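Local coordinates for protein uronate dehydrogenase (Agrobacterium tumefaciens, PDB 3RFX) that oxidises uronic acids such as galacturonate and glucuronate to aldarolactones with NAD as the hydride acceptor, using a Rossmann-fold dehydrogenase domain, at residues R5-G10 / R31-S36; R17-R22 / D184-I189; A57-V62 / R99-P104. The protein carries 1 engineered substitution. All coordinates share one frame; numbering follows the deposited sequence.

In the fold
Contacts 1 and 2 share the first beta-alpha-beta unit of the Rossmann fold: strands 5-9 and 30-34 form contact 1, and helix 14-22, which runs between them in the chain, packs on helix 182-194 in contact 2. Their centres lie about 13 Å apart, and L32 CG touches R20 CD at 3.8 Å. Contact 3, about 12 Å from contact 1 centre to centre, is joined to it through helix 55-62, where M61 SD lies 3.5 Å from A33 CB. Contacts 2 and 3 do not touch, their nearest atoms being about 11 Å apart. NAD is bound directly at contact 1. In contact 2 the side chain of F185 is about 7 Å from the bound NAD. In contact 3 the side chain of V62 is about 11 Å from the bound NAD.

Contact 1. Residues R5-G10 / R31-S36; sequences RLLVTG and RLADLS. With NAD (nicotinamide-adenine-dinucleotide), chain D.
R31 lies beside L6 and V8 and is the residue most buried by the neighbouring strand. Its N donates to L6 O (2.9 Å) and its O accepts from V8 N (2.8 Å); A33 N to V8 O continues the pattern. These bonds, with the two strand axes 21° apart, define a parallel pairing. From CB, which lies near L6 O, the R31 chain runs extended, and CG and CD pass L7 CD1, CG at 4.0 Å. With CG anti to the backbone N (chi1 179°) and a bend at chi3, the guanidinium comes to lie against R5: CD of R5 sits over one of its faces, while R31 NH2 is 3.2 Å from R5 NE. The two guanidinium groups, their planes 38° apart, share the carboxylate of E46, which forms a salt bridge with each (R31 NE to OE1, R5 NH2 to OE2). R5 NH1 also donates to G64 O, and R31 NH1 reaches backbone carbonyls at the end of helix 55-62 and just beyond it. On the sheet face of V8 and L32, V8 CB meets L32 CD1 at 3.8 Å. At the C-terminal end, D34 uses both carboxylate oxygens on the adenosine ribose: OD1 accepts from NAD O3B and OD2 from O2B, each at 2.7 Å. OD2 also takes S36 N in an Asx turn, and OD1 takes A12 N, which would fix the carboxylate's rotation. An acidic residue ending the second strand and gripping the ribose diol is characteristic of the NAD-binding beta-alpha-beta unit of a Rossmann fold.

Contact 2. Residues R17-R22 / D184-I189; sequences RVMRER and DFVSLI. With PO4 (phosphate ion), chain F.
M19 and I189 meet tip to tip between helices 14-22 and 182-194, M19 CE lying 3.9 Å from I189 CD1. The same methyl turns against F185: the M19 and F185 side chains cross at about a right angle, and M19 CE comes obliquely to the ring, 3.5 Å from F185 CD2. A bend at chi2 (-53°) carries the sulfur and methyl of M19 toward the second helix, and M19 SD slides past V186 in the opposite direction, 4.0 Å from V186 CG2. V186 CG2 is met by both M19 and R22; the R22 side chain crosses V186 at about a right angle. R22 CB is 3.7 Å from V186 CG2, and the chain, bent at chi2 and chi3, folds back until that methyl sits 3.9 Å above the centre of the guanidinium plane. One guanidinium face is thus given to an apolar contact, whereas the edge serves charge: R22 NH1 donates in plane, at 3.3 Å, to O3 of a phosphate ion that probably came with the crystallisation solution, and NH2 makes a salt bridge to D183. H182 also binds this phosphate. No hydrogen bond joins the two segments, whose axes stay 11.2 Å apart and cross at -59°, so long side chains bridge the gap. The F185 ring stacks with F180. The contact joins the helix following the first strand of the NAD-binding beta-alpha-beta unit to helix 182-194 of this Rossmann-fold protein.

Contact 3. Residues A57-V62 / R99-P104; sequences AVNAMV and RAHGQP. With PO4 (phosphate ion), chain E.
A polar pair over a small apolar patch joins helix 55-62 to the C-terminal end of helix 80-100 and the turn leading into strand 105-111, at the margin of the Rossmann domain. The polar part is a hydrogen bond from H101 NE2 to N59 OD1, 2.7 Å long. The donor stands above the carbonyl plane of N59, 44° out of it, and the amide and imidazole planes are 73° apart, so the amide crosses the edge of the ring. N59 gets there with CG anti to its backbone N (chi1 -170°), which swings the amide toward the turn; A100 CB lies 4.1 Å from its ND2. Deeper in, V62 CG1 touches P104 CG at 4.2 Å, and V62 also packs on L94 and A97 of helix 80-100. The other imidazole nitrogen, H101 ND1, donates to O1 of a second such phosphate ion, with H101 ND1 and PO4 O1 2.6 Å apart. A further bond from ND1 to O4 of that ion is weak. With both ring nitrogens acting as donors, one to an amide oxygen and one to an anion, H101 is plausibly protonated in this crystal.

Contact 1. Residues R5-G10 / R31-S36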
loop_
_atom_site.group_PDB
_atom_site.type_symbol
_atom_site.label_atom_id
_atom_site.label_comp_id
_atom_site.label_asym_id
_atom_site.label_seq_id
_atom_site.Cartn_x
_atom_site.Cartn_y
_atom_site.Cartn_z
ATOM N N ARG A 5 -21.129 -37.932 2.549
ATOM C CA ARG A 5 -21.050 -38.000 1.094
ATOM C C ARG A 5 -20.330 -36.792 0.495
ATOM O O ARG A 5 -20.711 -35.645 0.730
ATOM C CB ARG A 5 -22.443 -38.143 0.479
ATOM C CG ARG A 5 -22.432 -38.265 -1.038
ATOM C CD ARG A 5 -23.836 -38.399 -1.620
ATOM N NE ARG A 5 -24.394 -39.742 -1.442
ATOM C CZ ARG A 5 -25.319 -40.065 -0.540
ATOM N NH1 ARG A 5 -25.809 -39.146 0.289
ATOM N NH2 ARG A 5 -25.761 -41.315 -0.471
ATOM N N LEU A 6 -19.290 -37.069 -0.282
ATOM C CA LEU A 6 -18.551 -36.032 -0.992
ATOM C C LEU A 6 -18.788 -36.186 -2.484
ATOM O O LEU A 6 -18.639 -37.278 -3.026
ATOM C CB LEU A 6 -17.056 -36.155 -0.694
ATOM C CG LEU A 6 -16.125 -35.253 -1.514
ATOM C CD1 LEU A 6 -16.469 -33.778 -1.282
ATOM C CD2 LEU A 6 -14.666 -35.544 -1.175
ATOM N N LEU A 7 -19.175 -35.098 -3.143
ATOM C CA LEU A 7 -19.315 -35.086 -4.591
ATOM C C LEU A 7 -18.004 -34.647 -5.260
ATOM O O LEU A 7 -17.405 -33.641 -4.870
ATOM C CB LEU A 7 -20.437 -34.137 -5.009
ATOM C CG LEU A 7 -20.651 -33.855 -6.503
ATOM C CD1 LEU A 7 -21.077 -35.106 -7.271
ATOM C CD2 LEU A 7 -21.677 -32.747 -6.699
ATOM N N VAL A 8 -17.561 -35.410 -6.258
ATOM C CA VAL A 8 -16.480 -34.968 -7.144
ATOM C C VAL A 8 -17.004 -34.891 -8.574
ATOM O O VAL A 8 -17.341 -35.917 -9.171
ATOM C CB VAL A 8 -15.265 -35.919 -7.106
ATOM C CG1 VAL A 8 -14.150 -35.399 -8.020
ATOM C CG2 VAL A 8 -14.755 -36.092 -5.683
ATOM N N THR A 9 -17.098 -33.678 -9.116
ATOM C CA THR A 9 -17.488 -33.498 -10.510
ATOM C C THR A 9 -16.246 -33.586 -11.409
ATOM O O THR A 9 -15.127 -33.541 -10.917
ATOM C CB THR A 9 -18.200 -32.157 -10.759
ATOM O OG1 THR A 9 -17.269 -31.073 -10.597
ATOM C CG2 THR A 9 -19.393 -31.971 -9.793
ATOM N N GLY A 10 -16.457 -33.709 -12.717
ATOM C CA GLY A 10 -15.360 -33.920 -13.661
ATOM C C GLY A 10 -14.543 -35.163 -13.356
ATOM O O GLY A 10 -13.337 -35.229 -13.648
ATOM N N ARG A 31 -19.432 -39.734 -4.303
ATOM C CA ARG A 31 -20.240 -39.656 -5.506
ATOM C C ARG A 31 -19.434 -39.003 -6.616
ATOM O O ARG A 31 -18.984 -37.866 -6.476
ATOM C CB ARG A 31 -21.536 -38.877 -5.267
ATOM C CG ARG A 31 -22.401 -38.749 -6.505
ATOM C CD ARG A 31 -23.711 -38.043 -6.200
ATOM N NE ARG A 31 -24.534 -38.810 -5.267
ATOM C CZ ARG A 31 -25.676 -38.365 -4.750
ATOM N NH1 ARG A 31 -26.119 -37.156 -5.066
ATOM N NH2 ARG A 31 -26.366 -39.123 -3.908
ATOM N N LEU A 32 -19.251 -39.737 -7.710
ATOM C CA LEU A 32 -18.495 -39.266 -8.866
ATOM C C LEU A 32 -19.446 -38.890 -9.986
ATOM O O LEU A 32 -20.401 -39.619 -10.274
ATOM C CB LEU A 32 -17.526 -40.351 -9.364
ATOM C CG LEU A 32 -16.377 -40.832 -8.474
ATOM C CD1 LEU A 32 -15.767 -39.673 -7.675
ATOM C CD2 LEU A 32 -16.825 -41.947 -7.540
ATOM N N ALA A 33 -19.191 -37.756 -10.626
ATOM C CA ALA A 33 -20.030 -37.319 -11.733
ATOM C C ALA A 33 -19.197 -36.816 -12.903
ATOM O O ALA A 33 -18.093 -36.302 -12.719
ATOM C CB ALA A 33 -21.014 -36.236 -11.272
ATOM N N ASP A 34 -19.735 -36.975 -14.108
ATOM C CA ASP A 34 -19.117 -36.431 -15.310
ATOM C C ASP A 34 -20.114 -36.522 -16.453
ATOM O O ASP A 34 -21.071 -37.295 -16.385
ATOM C CB ASP A 34 -17.833 -37.193 -15.659
ATOM C CG ASP A 34 -16.867 -36.362 -16.505
ATOM O OD1 ASP A 34 -15.785 -36.033 -15.990
ATOM O OD2 ASP A 34 -17.186 -36.034 -17.670
ATOM N N LEU A 35 -19.905 -35.708 -17.483
ATOM C CA LEU A 35 -20.690 -35.804 -18.706
ATOM C C LEU A 35 -20.307 -37.100 -19.429
ATOM O O LEU A 35 -21.140 -37.739 -20.077
ATOM C CB LEU A 35 -20.411 -34.600 -19.604
ATOM C CG LEU A 35 -21.102 -34.554 -20.972
ATOM C CD1 LEU A 35 -22.609 -34.432 -20.821
ATOM C CD2 LEU A 35 -20.561 -33.410 -21.814
ATOM N N SER A 36 -19.039 -37.478 -19.292
ATOM C CA SER A 36 -18.499 -38.686 -19.920
ATOM C C SER A 36 -18.761 -39.929 -19.082
ATOM O O SER A 36 -18.929 -39.843 -17.869
ATOM C CB SER A 36 -16.989 -38.540 -20.129
ATOM O OG SER A 36 -16.695 -37.437 -20.966
HETATM P PA NAD D . -10.201 -32.303 -17.829
HETATM O O1A NAD D . -10.525 -31.361 -19.235
HETATM O O2A NAD D . -8.912 -33.403 -17.896
HETATM O O5B NAD D . -11.531 -32.716 -16.807
HETATM C C5B NAD D . -12.715 -32.056 -17.088
HETATM C C4B NAD D . -13.975 -32.915 -16.967
HETATM O O4B NAD D . -15.172 -32.152 -16.921
HETATM C C3B NAD D . -14.097 -33.920 -18.026
HETATM O O3B NAD D . -13.875 -35.246 -17.703
HETATM C C2B NAD D . -15.245 -33.494 -18.843
HETATM O O2B NAD D . -15.947 -34.499 -19.563
HETATM C C1B NAD D . -16.057 -32.716 -17.867
HETATM N N9A NAD D . -16.981 -31.774 -18.439
HETATM C C8A NAD D . -16.725 -30.833 -19.459
HETATM N N7A NAD D . -17.921 -30.219 -19.757
HETATM C C5A NAD D . -18.921 -30.799 -18.946
HETATM C C6A NAD D . -20.302 -30.556 -18.840
HETATM N N6A NAD D . -20.915 -29.582 -19.675
HETATM N N1A NAD D . -21.050 -31.286 -17.934
HETATM C C2A NAD D . -20.466 -32.246 -17.135
HETATM N N3A NAD D . -19.057 -32.494 -17.232
HETATM C C4A NAD D . -18.328 -31.765 -18.137
HETATM O O3 NAD D . -9.670 -31.158 -16.916
HETATM P PN NAD D . -8.579 -31.323 -15.769
HETATM O O1N NAD D . -8.720 -32.663 -15.069
HETATM O O2N NAD D . -7.168 -31.199 -16.331
HETATM O O5D NAD D . -8.827 -30.171 -14.716
#

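Contact 2. Residues R17-R22 / D184-I189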
loop_
_atom_site.group_PDB
_atom_site.type_symbol
_atom_site.label_atom_id
_atom_site.label_comp_id
_atom_site.label_asym_id
_atom_site.label_seq_id
_atom_site.Cartn_x
_atom_site.Cartn_y
_atom_site.Cartn_z
ATOM N N ARG A 17 -9.873 -38.443 -11.979
ATOM C CA ARG A 17 -9.462 -39.835 -11.759
ATOM C C ARG A 17 -8.524 -39.940 -10.567
ATOM O O ARG A 17 -8.608 -40.881 -9.776
ATOM C CB ARG A 17 -8.809 -40.433 -13.018
ATOM C CG ARG A 17 -9.750 -40.513 -14.216
ATOM C CD ARG A 17 -9.151 -41.307 -15.389
ATOM N NE ARG A 17 -7.971 -40.671 -15.970
ATOM C CZ ARG A 17 -7.995 -39.842 -17.017
ATOM N NH1 ARG A 17 -9.146 -39.536 -17.608
ATOM N NH2 ARG A 17 -6.862 -39.317 -17.478
ATOM N N VAL A 18 -7.630 -38.964 -10.435
ATOM C CA VAL A 18 -6.756 -38.888 -9.274
ATOM C C VAL A 18 -7.547 -38.708 -7.977
ATOM O O VAL A 18 -7.287 -39.386 -6.982
ATOM C CB VAL A 18 -5.761 -37.711 -9.396
ATOM C CG1 VAL A 18 -5.079 -37.449 -8.055
ATOM C CG2 VAL A 18 -4.742 -37.986 -10.491
ATOM N N MET A 19 -8.498 -37.780 -7.984
ATOM C CA MET A 19 -9.236 -37.454 -6.763
ATOM C C MET A 19 -10.212 -38.579 -6.385
ATOM O O MET A 19 -10.467 -38.821 -5.208
ATOM C CB MET A 19 -9.960 -36.112 -6.907
ATOM C CG MET A 19 -9.020 -34.905 -6.963
ATOM S SD MET A 19 -7.868 -34.870 -5.574
ATOM C CE MET A 19 -6.843 -33.464 -6.019
ATOM N N ARG A 20 -10.734 -39.276 -7.387
ATOM C CA ARG A 20 -11.579 -40.438 -7.123
ATOM C C ARG A 20 -10.869 -41.429 -6.199
ATOM O O ARG A 20 -11.488 -42.022 -5.314
ATOM C CB ARG A 20 -12.010 -41.113 -8.430
ATOM C CG ARG A 20 -12.849 -42.377 -8.225
ATOM C CD ARG A 20 -13.380 -42.900 -9.553
ATOM N NE ARG A 20 -14.224 -44.081 -9.381
ATOM C CZ ARG A 20 -15.001 -44.587 -10.336
ATOM N NH1 ARG A 20 -15.049 -44.008 -11.530
ATOM N NH2 ARG A 20 -15.737 -45.665 -10.092
ATOM N N GLU A 21 -9.563 -41.601 -6.393
ATOM C CA GLU A 21 -8.779 -42.453 -5.514
ATOM C C GLU A 21 -8.345 -41.743 -4.227
ATOM O O GLU A 21 -8.511 -42.278 -3.126
ATOM C CB GLU A 21 -7.545 -43.000 -6.239
ATOM C CG GLU A 21 -6.423 -43.390 -5.287
ATOM C CD GLU A 21 -5.099 -43.618 -5.994
ATOM O OE1 GLU A 21 -5.112 -43.883 -7.217
ATOM O OE2 GLU A 21 -4.045 -43.533 -5.322
ATOM N N ARG A 22 -7.791 -40.539 -4.366
ATOM C CA ARG A 22 -7.145 -39.868 -3.237
ATOM C C ARG A 22 -8.114 -39.325 -2.176
ATOM O O ARG A 22 -7.755 -39.238 -0.997
ATOM C CB ARG A 22 -6.234 -38.739 -3.731
ATOM C CG ARG A 22 -5.012 -39.202 -4.521
ATOM C CD ARG A 22 -4.061 -40.024 -3.662
ATOM N NE ARG A 22 -3.581 -39.284 -2.496
ATOM C CZ ARG A 22 -2.530 -38.465 -2.504
ATOM N NH1 ARG A 22 -1.843 -38.265 -3.627
ATOM N NH2 ARG A 22 -2.168 -37.841 -1.389
ATOM N N ASP A 184 -0.199 -32.021 -2.511
ATOM C CA ASP A 184 -0.520 -30.684 -1.993
ATOM C C ASP A 184 -1.951 -30.255 -2.306
ATOM O O ASP A 184 -2.572 -29.540 -1.522
ATOM C CB ASP A 184 0.498 -29.635 -2.478
ATOM C CG ASP A 184 1.840 -29.754 -1.769
ATOM O OD1 ASP A 184 1.878 -30.252 -0.628
ATOM O OD2 ASP A 184 2.869 -29.339 -2.342
ATOM N N PHE A 185 -2.495 -30.699 -3.438
ATOM C CA PHE A 185 -3.882 -30.381 -3.749
ATOM C C PHE A 185 -4.792 -31.180 -2.807
ATOM O O PHE A 185 -5.773 -30.658 -2.280
ATOM C CB PHE A 185 -4.201 -30.666 -5.222
ATOM C CG PHE A 185 -5.474 -30.031 -5.709
ATOM C CD1 PHE A 185 -6.257 -29.248 -4.864
ATOM C CD2 PHE A 185 -5.893 -30.214 -7.013
ATOM C CE1 PHE A 185 -7.426 -28.673 -5.313
ATOM C CE2 PHE A 185 -7.070 -29.638 -7.471
ATOM C CZ PHE A 185 -7.838 -28.865 -6.618
ATOM N N VAL A 186 -4.439 -32.437 -2.567
ATOM C CA VAL A 186 -5.199 -33.254 -1.627
ATOM C C VAL A 186 -5.200 -32.633 -0.227
ATOM O O VAL A 186 -6.251 -32.516 0.402
ATOM C CB VAL A 186 -4.686 -34.699 -1.580
ATOM C CG1 VAL A 186 -5.357 -35.470 -0.433
ATOM C CG2 VAL A 186 -4.962 -35.378 -2.924
ATOM N N SER A 187 -4.034 -32.224 0.258
ATOM C CA SER A 187 -3.968 -31.626 1.587
ATOM C C SER A 187 -4.724 -30.296 1.641
ATOM O O SER A 187 -5.306 -29.953 2.672
ATOM C CB SER A 187 -2.522 -31.460 2.060
ATOM O OG SER A 187 -1.844 -30.515 1.257
ATOM N N LEU A 188 -4.738 -29.552 0.538
ATOM C CA LEU A 188 -5.507 -28.304 0.509
ATOM C C LEU A 188 -6.996 -28.606 0.656
ATOM O O LEU A 188 -7.714 -27.946 1.418
ATOM C CB LEU A 188 -5.256 -27.524 -0.792
ATOM C CG LEU A 188 -6.191 -26.326 -0.998
ATOM C CD1 LEU A 188 -5.988 -25.284 0.108
ATOM C CD2 LEU A 188 -6.018 -25.705 -2.382
ATOM N N ILE A 189 -7.466 -29.605 -0.085
ATOM C CA ILE A 189 -8.871 -30.000 -0.015
ATOM C C ILE A 189 -9.249 -30.428 1.409
ATOM O O ILE A 189 -10.307 -30.051 1.912
ATOM C CB ILE A 189 -9.208 -31.100 -1.049
ATOM C CG1 ILE A 189 -9.190 -30.505 -2.463
ATOM C CG2 ILE A 189 -10.571 -31.731 -0.753
ATOM C CD1 ILE A 189 -9.192 -31.541 -3.563
HETATM P P PO4 F . -0.878 -40.167 -7.275
HETATM O O1 PO4 F . 0.035 -39.003 -7.584
HETATM O O2 PO4 F . -0.166 -41.130 -6.356
HETATM O O3 PO4 F . -2.128 -39.667 -6.593
HETATM O O4 PO4 F . -1.256 -40.865 -8.560
#

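Contact 3. Residues A57-V62 / R99-P104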
loop_
_atom_site.group_PDB
_atom_site.type_symbol
_atom_site.label_atom_id
_atom_site.label_comp_id
_atom_site.label_asym_id
_atom_site.label_seq_id
_atom_site.Cartn_x
_atom_site.Cartn_y
_atom_site.Cartn_z
ATOM N N ALA A 57 -30.749 -32.257 -13.696
ATOM C CA ALA A 57 -29.749 -33.284 -13.445
ATOM C C ALA A 57 -28.757 -32.819 -12.376
ATOM O O ALA A 57 -28.394 -33.578 -11.481
ATOM C CB ALA A 57 -29.030 -33.658 -14.731
ATOM N N VAL A 58 -28.321 -31.567 -12.470
ATOM C CA VAL A 58 -27.387 -31.025 -11.483
ATOM C C VAL A 58 -27.996 -31.011 -10.073
ATOM O O VAL A 58 -27.347 -31.397 -9.101
ATOM C CB VAL A 58 -26.894 -29.621 -11.890
ATOM C CG1 VAL A 58 -26.029 -29.027 -10.792
ATOM C CG2 VAL A 58 -26.106 -29.711 -13.195
ATOM N N ASN A 59 -29.252 -30.591 -9.970
ATOM C CA ASN A 59 -29.956 -30.672 -8.689
ATOM C C ASN A 59 -29.879 -32.072 -8.069
ATOM O O ASN A 59 -29.531 -32.225 -6.896
ATOM C CB ASN A 59 -31.411 -30.221 -8.845
ATOM C CG ASN A 59 -32.114 -30.061 -7.509
ATOM O OD1 ASN A 59 -32.402 -31.046 -6.821
ATOM N ND2 ASN A 59 -32.387 -28.817 -7.131
ATOM N N ALA A 60 -30.183 -33.097 -8.864
ATOM C CA ALA A 60 -30.110 -34.477 -8.386
ATOM C C ALA A 60 -28.680 -34.893 -8.030
ATOM O O ALA A 60 -28.447 -35.609 -7.047
ATOM C CB ALA A 60 -30.707 -35.426 -9.421
ATOM N N MET A 61 -27.721 -34.435 -8.831
ATOM C CA MET A 61 -26.313 -34.728 -8.591
ATOM C C MET A 61 -25.877 -34.225 -7.216
ATOM O O MET A 61 -25.178 -34.918 -6.474
ATOM C CB MET A 61 -25.453 -34.083 -9.689
ATOM C CG MET A 61 -23.964 -34.387 -9.591
ATOM S SD MET A 61 -23.035 -33.454 -10.827
ATOM C CE MET A 61 -23.510 -31.781 -10.400
ATOM N N VAL A 62 -26.309 -33.018 -6.874
ATOM C CA VAL A 62 -25.870 -32.384 -5.633
ATOM C C VAL A 62 -26.618 -32.871 -4.385
ATOM O O VAL A 62 -26.031 -32.994 -3.308
ATOM C CB VAL A 62 -25.945 -30.841 -5.749
ATOM C CG1 VAL A 62 -25.706 -30.175 -4.394
ATOM C CG2 VAL A 62 -24.927 -30.342 -6.785
ATOM N N ARG A 99 -27.564 -24.334 -3.274
ATOM C CA ARG A 99 -28.389 -23.441 -2.465
ATOM C C ARG A 99 -29.678 -24.160 -2.040
ATOM O O ARG A 99 -30.223 -23.908 -0.961
ATOM C CB ARG A 99 -28.712 -22.163 -3.236
ATOM C CG ARG A 99 -29.517 -21.151 -2.428
ATOM C CD ARG A 99 -29.593 -19.797 -3.111
ATOM N NE ARG A 99 -30.454 -19.794 -4.294
ATOM C CZ ARG A 99 -31.771 -19.614 -4.253
ATOM N NH1 ARG A 99 -32.380 -19.427 -3.080
ATOM N NH2 ARG A 99 -32.480 -19.618 -5.378
ATOM N N ALA A 100 -30.137 -25.077 -2.888
ATOM C CA ALA A 100 -31.357 -25.838 -2.626
ATOM C C ALA A 100 -31.136 -27.039 -1.710
ATOM O O ALA A 100 -32.099 -27.629 -1.215
ATOM C CB ALA A 100 -31.993 -26.281 -3.948
ATOM N N HIS A 101 -29.875 -27.401 -1.472
ATOM C CA HIS A 101 -29.568 -28.605 -0.710
ATOM C C HIS A 101 -28.554 -28.420 0.421
ATOM O O HIS A 101 -27.656 -29.242 0.595
ATOM C CB HIS A 101 -29.143 -29.747 -1.652
ATOM C CG HIS A 101 -30.231 -30.180 -2.585
ATOM N ND1 HIS A 101 -31.245 -31.029 -2.197
ATOM C CD2 HIS A 101 -30.496 -29.840 -3.868
ATOM C CE1 HIS A 101 -32.075 -31.212 -3.210
ATOM N NE2 HIS A 101 -31.643 -30.500 -4.236
ATOM N N GLY A 102 -28.707 -27.352 1.197
ATOM C CA GLY A 102 -27.940 -27.204 2.422
ATOM C C GLY A 102 -26.604 -26.490 2.277
ATOM O O GLY A 102 -25.824 -26.434 3.230
ATOM N N GLN A 103 -26.359 -25.937 1.091
ATOM C CA GLN A 103 -25.122 -25.203 0.799
ATOM C C GLN A 103 -23.870 -25.961 1.210
ATOM O O GLN A 103 -23.050 -25.455 1.973
ATOM C CB GLN A 103 -25.164 -23.793 1.421
ATOM C CG GLN A 103 -26.308 -22.983 0.856
ATOM C CD GLN A 103 -26.437 -21.573 1.411
ATOM O OE1 GLN A 103 -27.329 -20.832 0.999
ATOM N NE2 GLN A 103 -25.555 -21.194 2.329
ATOM N N PRO A 104 -23.705 -27.186 0.687
ATOM C CA PRO A 104 -22.478 -27.933 0.957
ATOM C C PRO A 104 -21.278 -27.086 0.509
ATOM O O PRO A 104 -21.354 -26.425 -0.530
ATOM C CB PRO A 104 -22.619 -29.164 0.049
ATOM C CG PRO A 104 -23.536 -28.709 -1.047
ATOM C CD PRO A 104 -24.533 -27.844 -0.336
HETATM P P PO4 E . -31.381 -31.876 1.293
HETATM O O1 PO4 E . -32.112 -31.017 0.293
HETATM O O2 PO4 E . -30.780 -30.997 2.363
HETATM O O3 PO4 E . -32.368 -32.817 1.942
HETATM O O4 PO4 E . -30.293 -32.665 0.582
#